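Long-range contacts in probable zinc protease PqqL (Escherichia coli, PDB 6OFT), which is probably a periplasmic zinc metallopeptidase of the M16 family, represented here by the first half of the protein: residues Val254-Met265 against Asp316-Ala326; Ser281-Arg290 against Glu354-Arg362. All coordinates share one frame; numbering follows the deposited sequence.

Contact 1 (Val254-Met265 against Asp316-Ala326)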
loop_
_atom_site.group_PDB
_atom_site.type_symbol
_atom_site.label_atom_id
_atom_site.label_comp_id
_atom_site.label_asym_id
_atom_site.label_seq_id
_atom_site.Cartn_x
_atom_site.Cartn_y
_atom_site.Cartn_z
ATOM N N VAL A 254 6.296 9.037 -19.867
ATOM C CA VAL A 254 7.404 8.096 -20.071
ATOM C C VAL A 254 6.999 6.878 -20.914
ATOM O O VAL A 254 6.013 6.205 -20.606
ATOM C CB VAL A 254 8.025 7.692 -18.696
ATOM C CG1 VAL A 254 9.060 6.583 -18.838
ATOM C CG2 VAL A 254 8.639 8.900 -17.983
ATOM N N ASN A 255 7.779 6.597 -21.970
ATOM C CA ASN A 255 7.589 5.420 -22.809
ATOM C C ASN A 255 8.508 4.339 -22.277
ATOM O O ASN A 255 9.570 4.658 -21.751
ATOM C CB ASN A 255 7.887 5.712 -24.278
ATOM C CG ASN A 255 6.929 6.699 -24.905
ATOM O OD1 ASN A 255 5.713 6.696 -24.659
ATOM N ND2 ASN A 255 7.460 7.574 -25.731
ATOM N N GLY A 256 8.091 3.080 -22.377
ATOM C CA GLY A 256 8.914 1.981 -21.884
ATOM C C GLY A 256 8.313 0.601 -22.000
ATOM O O GLY A 256 7.240 0.417 -22.580
ATOM N N ILE A 257 9.028 -0.376 -21.437
ATOM C CA ILE A 257 8.664 -1.788 -21.442
ATOM C C ILE A 257 8.849 -2.373 -20.040
ATOM O O ILE A 257 9.807 -2.036 -19.352
ATOM C CB ILE A 257 9.433 -2.575 -22.560
ATOM C CG1 ILE A 257 8.896 -4.031 -22.718
ATOM C CG2 ILE A 257 10.968 -2.529 -22.364
ATOM C CD1 ILE A 257 9.275 -4.755 -24.016
ATOM N N ALA A 258 7.923 -3.240 -19.620
ATOM C CA ALA A 258 8.020 -3.886 -18.325
ATOM C C ALA A 258 7.546 -5.341 -18.386
ATOM O O ALA A 258 6.645 -5.675 -19.163
ATOM C CB ALA A 258 7.205 -3.106 -17.292
ATOM N N LEU A 259 8.168 -6.182 -17.585
ATOM C CA LEU A 259 7.719 -7.581 -17.388
ATOM C C LEU A 259 7.190 -7.684 -15.951
ATOM O O LEU A 259 7.924 -7.306 -15.061
ATOM C CB LEU A 259 8.867 -8.558 -17.607
ATOM C CG LEU A 259 8.564 -10.010 -17.253
ATOM C CD1 LEU A 259 7.382 -10.533 -18.031
ATOM C CD2 LEU A 259 9.764 -10.899 -17.491
ATOM N N TYR A 260 5.952 -8.101 -15.774
ATOM C CA TYR A 260 5.305 -8.248 -14.475
ATOM C C TYR A 260 5.099 -9.718 -14.162
ATOM O O TYR A 260 4.609 -10.462 -15.012
ATOM C CB TYR A 260 3.917 -7.591 -14.496
ATOM C CG TYR A 260 3.894 -6.078 -14.423
ATOM C CD1 TYR A 260 4.169 -5.301 -15.546
ATOM C CD2 TYR A 260 3.487 -5.422 -13.261
ATOM C CE1 TYR A 260 4.101 -3.909 -15.499
ATOM C CE2 TYR A 260 3.426 -4.028 -13.200
ATOM C CZ TYR A 260 3.766 -3.275 -14.312
ATOM O OH TYR A 260 3.718 -1.902 -14.257
ATOM N N TYR A 261 5.459 -10.107 -12.969
ATOM C CA TYR A 261 5.213 -11.464 -12.444
ATOM C C TYR A 261 4.204 -11.317 -11.294
ATOM O O TYR A 261 4.259 -10.308 -10.640
ATOM C CB TYR A 261 6.502 -12.120 -11.951
ATOM C CG TYR A 261 7.466 -12.576 -13.012
ATOM C CD1 TYR A 261 7.257 -13.740 -13.719
ATOM C CD2 TYR A 261 8.603 -11.853 -13.298
ATOM C CE1 TYR A 261 8.134 -14.178 -14.688
ATOM C CE2 TYR A 261 9.497 -12.277 -14.260
ATOM C CZ TYR A 261 9.258 -13.438 -14.965
ATOM O OH TYR A 261 10.116 -13.881 -15.915
ATOM N N ARG A 262 3.311 -12.252 -11.086
ATOM C CA ARG A 262 2.352 -12.197 -9.983
ATOM C C ARG A 262 2.630 -13.410 -9.111
ATOM O O ARG A 262 2.818 -14.508 -9.624
ATOM C CB ARG A 262 0.888 -12.180 -10.461
ATOM C CG ARG A 262 0.521 -11.042 -11.432
ATOM C CD ARG A 262 -0.990 -10.866 -11.574
ATOM N NE ARG A 262 -1.694 -12.151 -11.655
ATOM C CZ ARG A 262 -2.873 -12.404 -11.098
ATOM N NH1 ARG A 262 -3.525 -11.449 -10.440
ATOM N NH2 ARG A 262 -3.416 -13.609 -11.199
ATOM N N LEU A 263 2.692 -13.210 -7.799
ATOM C CA LEU A 263 3.038 -14.313 -6.886
ATOM C C LEU A 263 2.471 -14.094 -5.479
ATOM O O LEU A 263 2.233 -12.939 -5.114
ATOM C CB LEU A 263 4.586 -14.474 -6.820
ATOM C CG LEU A 263 5.416 -13.290 -6.275
ATOM C CD1 LEU A 263 6.687 -13.778 -5.632
ATOM C CD2 LEU A 263 5.759 -12.280 -7.374
ATOM N N PRO A 264 2.339 -15.157 -4.647
ATOM C CA PRO A 264 1.852 -14.947 -3.270
ATOM C C PRO A 264 2.709 -13.976 -2.475
ATOM O O PRO A 264 3.920 -13.855 -2.710
ATOM C CB PRO A 264 1.911 -16.355 -2.655
ATOM C CG PRO A 264 1.781 -17.276 -3.820
ATOM C CD PRO A 264 2.562 -16.598 -4.913
ATOM N N MET A 265 2.068 -13.247 -1.566
ATOM C CA MET A 265 2.782 -12.315 -0.712
ATOM C C MET A 265 2.767 -12.868 0.705
ATOM O O MET A 265 1.686 -13.069 1.262
ATOM C CB MET A 265 2.152 -10.922 -0.756
ATOM C CG MET A 265 2.888 -9.923 0.108
ATOM S SD MET A 265 2.327 -8.268 -0.217
ATOM C CE MET A 265 3.869 -7.509 -0.722
ATOM N N ASP A 316 -3.306 -11.279 -0.034
ATOM C CA ASP A 316 -2.414 -12.450 -0.063
ATOM C C ASP A 316 -1.434 -12.475 -1.242
ATOM O O ASP A 316 -0.781 -13.494 -1.449
ATOM C CB ASP A 316 -3.292 -13.713 -0.137
ATOM C CG ASP A 316 -4.154 -13.837 -1.394
ATOM O OD1 ASP A 316 -4.308 -12.827 -2.118
ATOM O OD2 ASP A 316 -4.670 -14.945 -1.653
ATOM N N TYR A 317 -1.392 -11.402 -2.056
ATOM C CA TYR A 317 -0.670 -11.412 -3.318
ATOM C C TYR A 317 0.063 -10.152 -3.688
ATOM O O TYR A 317 -0.344 -9.044 -3.337
ATOM C CB TYR A 317 -1.659 -11.765 -4.455
ATOM C CG TYR A 317 -1.386 -13.085 -5.148
ATOM C CD1 TYR A 317 -1.616 -14.297 -4.497
ATOM C CD2 TYR A 317 -0.971 -13.126 -6.475
ATOM C CE1 TYR A 317 -1.433 -15.516 -5.151
ATOM C CE2 TYR A 317 -0.777 -14.335 -7.137
ATOM C CZ TYR A 317 -1.000 -15.530 -6.467
ATOM O OH TYR A 317 -0.809 -16.731 -7.112
ATOM N N GLN A 318 1.122 -10.337 -4.479
ATOM C CA GLN A 318 1.969 -9.263 -4.967
ATOM C C GLN A 318 2.366 -9.426 -6.435
ATOM O O GLN A 318 2.266 -10.512 -7.021
ATOM C CB GLN A 318 3.247 -9.183 -4.111
ATOM C CG GLN A 318 4.223 -10.359 -4.284
ATOM C CD GLN A 318 5.415 -10.252 -3.378
ATOM O OE1 GLN A 318 6.031 -9.199 -3.271
ATOM N NE2 GLN A 318 5.780 -11.340 -2.714
ATOM N N SER A 319 2.875 -8.341 -6.997
ATOM C CA SER A 319 3.478 -8.354 -8.310
ATOM C C SER A 319 4.881 -7.824 -8.221
ATOM O O SER A 319 5.136 -6.804 -7.571
ATOM C CB SER A 319 2.683 -7.551 -9.328
ATOM O OG SER A 319 3.275 -7.728 -10.607
ATOM N N LEU A 320 5.798 -8.525 -8.872
ATOM C CA LEU A 320 7.181 -8.108 -9.010
ATOM C C LEU A 320 7.360 -7.750 -10.479
ATOM O O LEU A 320 7.156 -8.602 -11.346
ATOM C CB LEU A 320 8.131 -9.243 -8.616
ATOM C CG LEU A 320 8.869 -9.132 -7.293
ATOM C CD1 LEU A 320 7.941 -9.373 -6.128
ATOM C CD2 LEU A 320 9.966 -10.161 -7.227
ATOM N N PHE A 321 7.680 -6.481 -10.769
ATOM C CA PHE A 321 7.908 -6.064 -12.152
ATOM C C PHE A 321 9.320 -5.537 -12.414
ATOM O O PHE A 321 9.967 -4.998 -11.514
ATOM C CB PHE A 321 6.854 -5.065 -12.639
ATOM C CG PHE A 321 6.809 -3.719 -11.959
ATOM C CD1 PHE A 321 7.545 -2.649 -12.454
ATOM C CD2 PHE A 321 5.982 -3.502 -10.860
ATOM C CE1 PHE A 321 7.498 -1.399 -11.831
ATOM C CE2 PHE A 321 5.917 -2.246 -10.254
ATOM C CZ PHE A 321 6.659 -1.198 -10.757
ATOM N N PHE A 322 9.768 -5.650 -13.669
ATOM C CA PHE A 322 11.080 -5.178 -14.121
ATOM C C PHE A 322 10.831 -4.258 -15.295
ATOM O O PHE A 322 10.317 -4.692 -16.321
ATOM C CB PHE A 322 11.995 -6.358 -14.486
ATOM C CG PHE A 322 12.174 -7.343 -13.352
ATOM C CD1 PHE A 322 11.339 -8.451 -13.232
ATOM C CD2 PHE A 322 13.168 -7.159 -12.400
ATOM C CE1 PHE A 322 11.480 -9.344 -12.166
ATOM C CE2 PHE A 322 13.317 -8.056 -11.334
ATOM C CZ PHE A 322 12.474 -9.145 -11.225
ATOM N N ARG A 323 11.139 -2.970 -15.118
ATOM C CA ARG A 323 10.885 -1.938 -16.114
ATOM C C ARG A 323 12.134 -1.232 -16.618
ATOM O O ARG A 323 13.051 -0.970 -15.844
ATOM C CB ARG A 323 9.876 -0.924 -15.541
ATOM C CG ARG A 323 9.496 0.218 -16.498
ATOM C CD ARG A 323 8.529 1.197 -15.864
ATOM N NE ARG A 323 7.243 0.581 -15.527
ATOM C CZ ARG A 323 6.279 0.328 -16.406
ATOM N NH1 ARG A 323 6.449 0.624 -17.690
ATOM N NH2 ARG A 323 5.139 -0.225 -16.011
ATOM N N VAL A 324 12.149 -0.915 -17.930
ATOM C CA VAL A 324 13.182 -0.124 -18.583
ATOM C C VAL A 324 12.459 1.021 -19.311
ATOM O O VAL A 324 11.578 0.766 -20.139
ATOM C CB VAL A 324 14.142 -0.927 -19.514
ATOM C CG1 VAL A 324 14.967 0.011 -20.389
ATOM C CG2 VAL A 324 15.068 -1.845 -18.714
ATOM N N ASN A 325 12.820 2.275 -18.982
ATOM C CA ASN A 325 12.253 3.470 -19.599
ATOM C C ASN A 325 13.002 3.804 -20.880
ATOM O O ASN A 325 14.237 3.824 -20.902
ATOM C CB ASN A 325 12.242 4.640 -18.623
ATOM C CG ASN A 325 11.542 4.323 -17.313
ATOM O OD1 ASN A 325 12.095 4.530 -16.228
ATOM N ND2 ASN A 325 10.324 3.790 -17.382
ATOM N N ALA A 326 12.243 4.017 -21.962
ATOM C CA ALA A 326 12.777 4.312 -23.284
ATOM C C ALA A 326 13.254 5.745 -23.465
ATOM O O ALA A 326 12.693 6.687 -22.896
ATOM C CB ALA A 326 11.757 3.965 -24.352
HETATM O O HOH W 1 0.219 -16.356 -9.550
#
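Strands 256-264 and 317-326 run antiparallel at 160°, joined by regular pairs of backbone hydrogen bonds from Ile257 with Val324 to Leu263 with Gln318. Ala258, Tyr260, Arg262, Ser319, Phe321 and Arg323 share one face of the sheet. There Phe321 CB sits over the Tyr260 ring, 3.5 Å from its centroid. The two ring planes differ by 28°, and their offset leaves little overlap. Phe321 CG lies between its backbone N and carbonyl carbon (chi1 65°), which turns the ring alongside Tyr260. Arg323 lays its guanidinium flat over the methyl of Ala258, with Arg323 CZ 3.7 Å from Ala258 CB. Its NH2 gives a weak bond to Tyr260 OH at 2.8 Å and a salt bridge to Glu433. Ser319 OG donates to Tyr261 O at 2.8 Å, from the carbonyl face opposite Leu320 N, so two donors grip that oxygen. On the other face, Leu263 CD2 packs on Leu320 CD1 at 3.8 Å, and Tyr261 CD2 and Phe322 CE1 meet edge to edge. Near the end of the pair, Gln318 NE2 reaches Pro264 O at 3.1 Å, and Pro264 CA lies over the face of the Tyr317 ring. A water links Arg262 O and Tyr317 OH. Both strands are interior to a five-stranded mixed sheet: strand 430-436 flanks 256-264, strand 303-314 flanks 317-326, and helix 331-348 packs on Ile257 and Val324.

Contact 2 (Ser281-Arg290 against Glu354-Arg362)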
loop_
_atom_site.group_PDB
_atom_site.type_symbol
_atom_site.label_atom_id
_atom_site.label_comp_id
_atom_site.label_asym_id
_atom_site.label_seq_id
_atom_site.Cartn_x
_atom_site.Cartn_y
_atom_site.Cartn_z
ATOM N N SER A 281 13.108 -8.595 -1.920
ATOM C CA SER A 281 13.558 -7.210 -1.795
ATOM C C SER A 281 14.988 -7.054 -2.311
ATOM O O SER A 281 15.296 -6.065 -2.977
ATOM C CB SER A 281 13.480 -6.768 -0.336
ATOM O OG SER A 281 13.995 -5.458 -0.163
ATOM N N MET A 282 15.857 -8.034 -2.007
ATOM C CA MET A 282 17.244 -8.013 -2.453
ATOM C C MET A 282 17.376 -8.285 -3.931
ATOM O O MET A 282 18.173 -7.609 -4.566
ATOM C CB MET A 282 18.122 -8.928 -1.622
ATOM C CG MET A 282 18.561 -8.231 -0.361
ATOM S SD MET A 282 19.594 -9.255 0.647
ATOM C CE MET A 282 19.560 -8.328 2.125
ATOM N N LEU A 283 16.552 -9.207 -4.494
ATOM C CA LEU A 283 16.544 -9.492 -5.936
ATOM C C LEU A 283 16.179 -8.232 -6.710
ATOM O O LEU A 283 16.823 -7.921 -7.710
ATOM C CB LEU A 283 15.585 -10.638 -6.291
ATOM C CG LEU A 283 16.092 -12.070 -6.086
ATOM C CD1 LEU A 283 15.015 -13.062 -6.400
ATOM C CD2 LEU A 283 17.332 -12.379 -6.950
ATOM N N VAL A 284 15.177 -7.482 -6.199
ATOM C CA VAL A 284 14.670 -6.213 -6.736
ATOM C C VAL A 284 15.794 -5.169 -6.675
ATOM O O VAL A 284 16.122 -4.567 -7.705
ATOM C CB VAL A 284 13.359 -5.784 -5.986
ATOM C CG1 VAL A 284 13.107 -4.278 -6.049
ATOM C CG2 VAL A 284 12.148 -6.558 -6.494
ATOM N N GLN A 285 16.426 -5.006 -5.495
ATOM C CA GLN A 285 17.518 -4.051 -5.322
ATOM C C GLN A 285 18.732 -4.362 -6.204
ATOM O O GLN A 285 19.303 -3.441 -6.784
ATOM C CB GLN A 285 17.949 -3.917 -3.852
ATOM C CG GLN A 285 19.012 -2.811 -3.662
ATOM C CD GLN A 285 19.273 -2.421 -2.233
ATOM O OE1 GLN A 285 18.538 -2.796 -1.313
ATOM N NE2 GLN A 285 20.330 -1.639 -2.021
ATOM N N LEU A 286 19.123 -5.643 -6.302
ATOM C CA LEU A 286 20.277 -6.054 -7.104
ATOM C C LEU A 286 20.069 -5.723 -8.585
ATOM O O LEU A 286 20.992 -5.220 -9.229
ATOM C CB LEU A 286 20.587 -7.535 -6.883
ATOM C CG LEU A 286 21.292 -7.900 -5.566
ATOM C CD1 LEU A 286 21.060 -9.348 -5.228
ATOM C CD2 LEU A 286 22.788 -7.623 -5.631
ATOM N N PHE A 287 18.832 -5.935 -9.100
ATOM C CA PHE A 287 18.461 -5.594 -10.472
ATOM C C PHE A 287 18.664 -4.080 -10.675
ATOM O O PHE A 287 19.319 -3.676 -11.630
ATOM C CB PHE A 287 16.992 -5.973 -10.746
ATOM C CG PHE A 287 16.551 -5.676 -12.160
ATOM C CD1 PHE A 287 16.082 -4.409 -12.512
ATOM C CD2 PHE A 287 16.606 -6.657 -13.143
ATOM C CE1 PHE A 287 15.666 -4.137 -13.816
ATOM C CE2 PHE A 287 16.202 -6.379 -14.453
ATOM C CZ PHE A 287 15.733 -5.123 -14.776
ATOM N N ASN A 288 18.092 -3.262 -9.759
ATOM C CA ASN A 288 18.170 -1.795 -9.742
ATOM C C ASN A 288 19.606 -1.319 -9.737
ATOM O O ASN A 288 19.954 -0.433 -10.515
ATOM C CB ASN A 288 17.409 -1.223 -8.525
ATOM C CG ASN A 288 15.918 -1.363 -8.662
ATOM O OD1 ASN A 288 15.428 -1.623 -9.752
ATOM N ND2 ASN A 288 15.159 -1.193 -7.572
ATOM N N GLN A 289 20.429 -1.913 -8.848
ATOM C CA GLN A 289 21.858 -1.642 -8.675
ATOM C C GLN A 289 22.585 -1.863 -10.005
ATOM O O GLN A 289 23.188 -0.920 -10.512
ATOM C CB GLN A 289 22.436 -2.521 -7.535
ATOM C CG GLN A 289 23.943 -2.395 -7.297
ATOM C CD GLN A 289 24.387 -3.037 -5.999
ATOM O OE1 GLN A 289 24.903 -4.161 -5.972
ATOM N NE2 GLN A 289 24.217 -2.324 -4.891
ATOM N N ARG A 290 22.448 -3.064 -10.614
ATOM C CA ARG A 290 23.098 -3.378 -11.889
ATOM C C ARG A 290 22.715 -2.422 -13.004
ATOM O O ARG A 290 23.610 -1.900 -13.655
ATOM C CB ARG A 290 22.892 -4.836 -12.316
ATOM C CG ARG A 290 24.045 -5.295 -13.199
ATOM C CD ARG A 290 23.927 -6.728 -13.609
ATOM N NE ARG A 290 24.430 -7.631 -12.580
ATOM C CZ ARG A 290 24.377 -8.951 -12.680
ATOM N NH1 ARG A 290 23.867 -9.520 -13.763
ATOM N NH2 ARG A 290 24.837 -9.713 -11.700
ATOM N N GLU A 354 28.514 -8.133 -5.189
ATOM C CA GLU A 354 27.272 -7.415 -5.457
ATOM C C GLU A 354 26.286 -7.571 -4.286
ATOM O O GLU A 354 25.663 -6.589 -3.873
ATOM C CB GLU A 354 26.623 -7.949 -6.731
ATOM C CG GLU A 354 27.061 -7.297 -8.029
ATOM C CD GLU A 354 26.266 -7.836 -9.201
ATOM O OE1 GLU A 354 25.575 -7.040 -9.876
ATOM O OE2 GLU A 354 26.309 -9.067 -9.423
ATOM N N LEU A 355 26.151 -8.813 -3.761
ATOM C CA LEU A 355 25.283 -9.129 -2.618
ATOM C C LEU A 355 25.847 -8.511 -1.327
ATOM O O LEU A 355 25.083 -7.926 -0.557
ATOM C CB LEU A 355 25.065 -10.656 -2.471
ATOM C CG LEU A 355 24.129 -11.114 -1.316
ATOM C CD1 LEU A 355 22.724 -10.448 -1.403
ATOM C CD2 LEU A 355 24.007 -12.631 -1.282
ATOM N N ASP A 356 27.179 -8.612 -1.117
ATOM C CA ASP A 356 27.879 -8.020 0.032
ATOM C C ASP A 356 27.712 -6.503 0.076
ATOM O O ASP A 356 27.575 -5.952 1.163
ATOM C CB ASP A 356 29.378 -8.385 0.048
ATOM C CG ASP A 356 29.721 -9.779 0.546
ATOM O OD1 ASP A 356 28.870 -10.398 1.232
ATOM O OD2 ASP A 356 30.841 -10.250 0.257
ATOM N N ASP A 357 27.698 -5.831 -1.091
ATOM C CA ASP A 357 27.469 -4.383 -1.136
ATOM C C ASP A 357 26.007 -4.019 -0.806
ATOM O O ASP A 357 25.786 -3.027 -0.131
ATOM C CB ASP A 357 27.886 -3.784 -2.480
ATOM C CG ASP A 357 27.779 -2.268 -2.519
ATOM O OD1 ASP A 357 28.528 -1.595 -1.767
ATOM O OD2 ASP A 357 26.946 -1.755 -3.290
ATOM N N VAL A 358 25.025 -4.802 -1.269
ATOM C CA VAL A 358 23.604 -4.553 -0.966
ATOM C C VAL A 358 23.370 -4.663 0.557
ATOM O O VAL A 358 22.831 -3.733 1.151
ATOM C CB VAL A 358 22.646 -5.412 -1.833
ATOM C CG1 VAL A 358 21.302 -5.673 -1.137
ATOM C CG2 VAL A 358 22.415 -4.740 -3.178
ATOM N N LYS A 359 23.866 -5.751 1.186
ATOM C CA LYS A 359 23.776 -5.989 2.623
ATOM C C LYS A 359 24.442 -4.874 3.460
ATOM O O LYS A 359 23.769 -4.282 4.307
ATOM C CB LYS A 359 24.361 -7.356 2.985
ATOM C CG LYS A 359 23.512 -8.531 2.507
ATOM C CD LYS A 359 24.185 -9.817 2.905
ATOM C CE LYS A 359 23.387 -11.024 2.501
ATOM N NZ LYS A 359 24.067 -12.260 2.958
ATOM N N SER A 360 25.735 -4.582 3.214
ATOM C CA SER A 360 26.481 -3.546 3.940
ATOM C C SER A 360 25.872 -2.139 3.850
ATOM O O SER A 360 25.875 -1.433 4.861
ATOM C CB SER A 360 27.951 -3.522 3.525
ATOM O OG SER A 360 28.138 -3.007 2.219
ATOM N N THR A 361 25.354 -1.733 2.673
ATOM C CA THR A 361 24.742 -0.398 2.503
ATOM C C THR A 361 23.367 -0.300 3.177
ATOM O O THR A 361 22.990 0.779 3.648
ATOM C CB THR A 361 24.675 0.025 1.029
ATOM O OG1 THR A 361 23.941 -0.951 0.291
ATOM C CG2 THR A 361 26.046 0.251 0.422
ATOM N N ARG A 362 22.621 -1.426 3.213
ATOM C CA ARG A 362 21.321 -1.517 3.878
ATOM C C ARG A 362 21.529 -1.514 5.388
ATOM O O ARG A 362 20.828 -0.787 6.083
ATOM C CB ARG A 362 20.539 -2.761 3.424
ATOM C CG ARG A 362 19.793 -2.571 2.121
ATOM C CD ARG A 362 19.411 -3.896 1.505
ATOM N NE ARG A 362 18.207 -4.450 2.112
ATOM C CZ ARG A 362 17.102 -4.778 1.451
ATOM N NH1 ARG A 362 17.034 -4.624 0.131
ATOM N NH2 ARG A 362 16.062 -5.272 2.099
#
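Met282 and Val358 interlock as knobs into holes where segments 281-290 and 354-362, of helices 271-296 and 352-371, cross at 108° within the M16 inactive domain. Val358 enters among Met282, Gln285, Leu286 and Gln289; Val358 CG1 touches Met282 CG at 3.8 Å, while CG2 meets Leu286 CD2. Met282 in turn sits among Leu355, Val358, Lys359 and Arg362. With SD trans to CA (chi2 -180°), its sulfur lies against Leu355 CD1; the methyl CE beyond touches Lys359 CG. Polar groups close both ends of this apolar centre. At one end, Arg362 and Gln285 run past one another head to tail, the planes of guanidinium and amide only slightly turned. Arg362 NH1 donates to Gln285 OE1 at 2.8 Å, and Met282 CG lies over one face of the guanidinium. At the other end, Arg290 grips Glu354 side-on in a two-bond salt bridge. Arg290 NE donates to Glu354 OE1 at 3.0 Å and Arg290 NH2 to Glu354 OE2 at 2.8 Å, both in the guanidinium plane and on syn lone pairs. That pairing fixes the rotation of both flat groups. Further out, Gly349 O also accepts from Arg290 NH2, and Ser351 N donates to Glu354 OE2. Leu417 of helix 414-425 touches Leu286 and Leu355. Arg362 NH1 and NH2 both converge on one atom, Ser281 OG, at 3.2 and 3.1 Å, within 5° of the guanidinium plane.

In the fold
Contacts 1 and 2 have centres 18 Å apart and both belong to the M16 inactive domain. Their segments alternate along the chain: strand 256-264, helix 271-296, strand 317-326, then helix 352-371. The two contacts form successive layers. Contact 1 is inside the five-stranded sheet. Helix 271-296 packs on that sheet, and helix 352-371 crosses helix 271-296 farther from the sheet. The layers touch directly, with Phe322 CD2 3.6 Å from Phe287 CD2 and Leu320 CG 4.2 Å from Val284 CG2. Helix 271-296 thus joins strand pair and helix pair into one alpha+beta unit, away from the predicted zinc site.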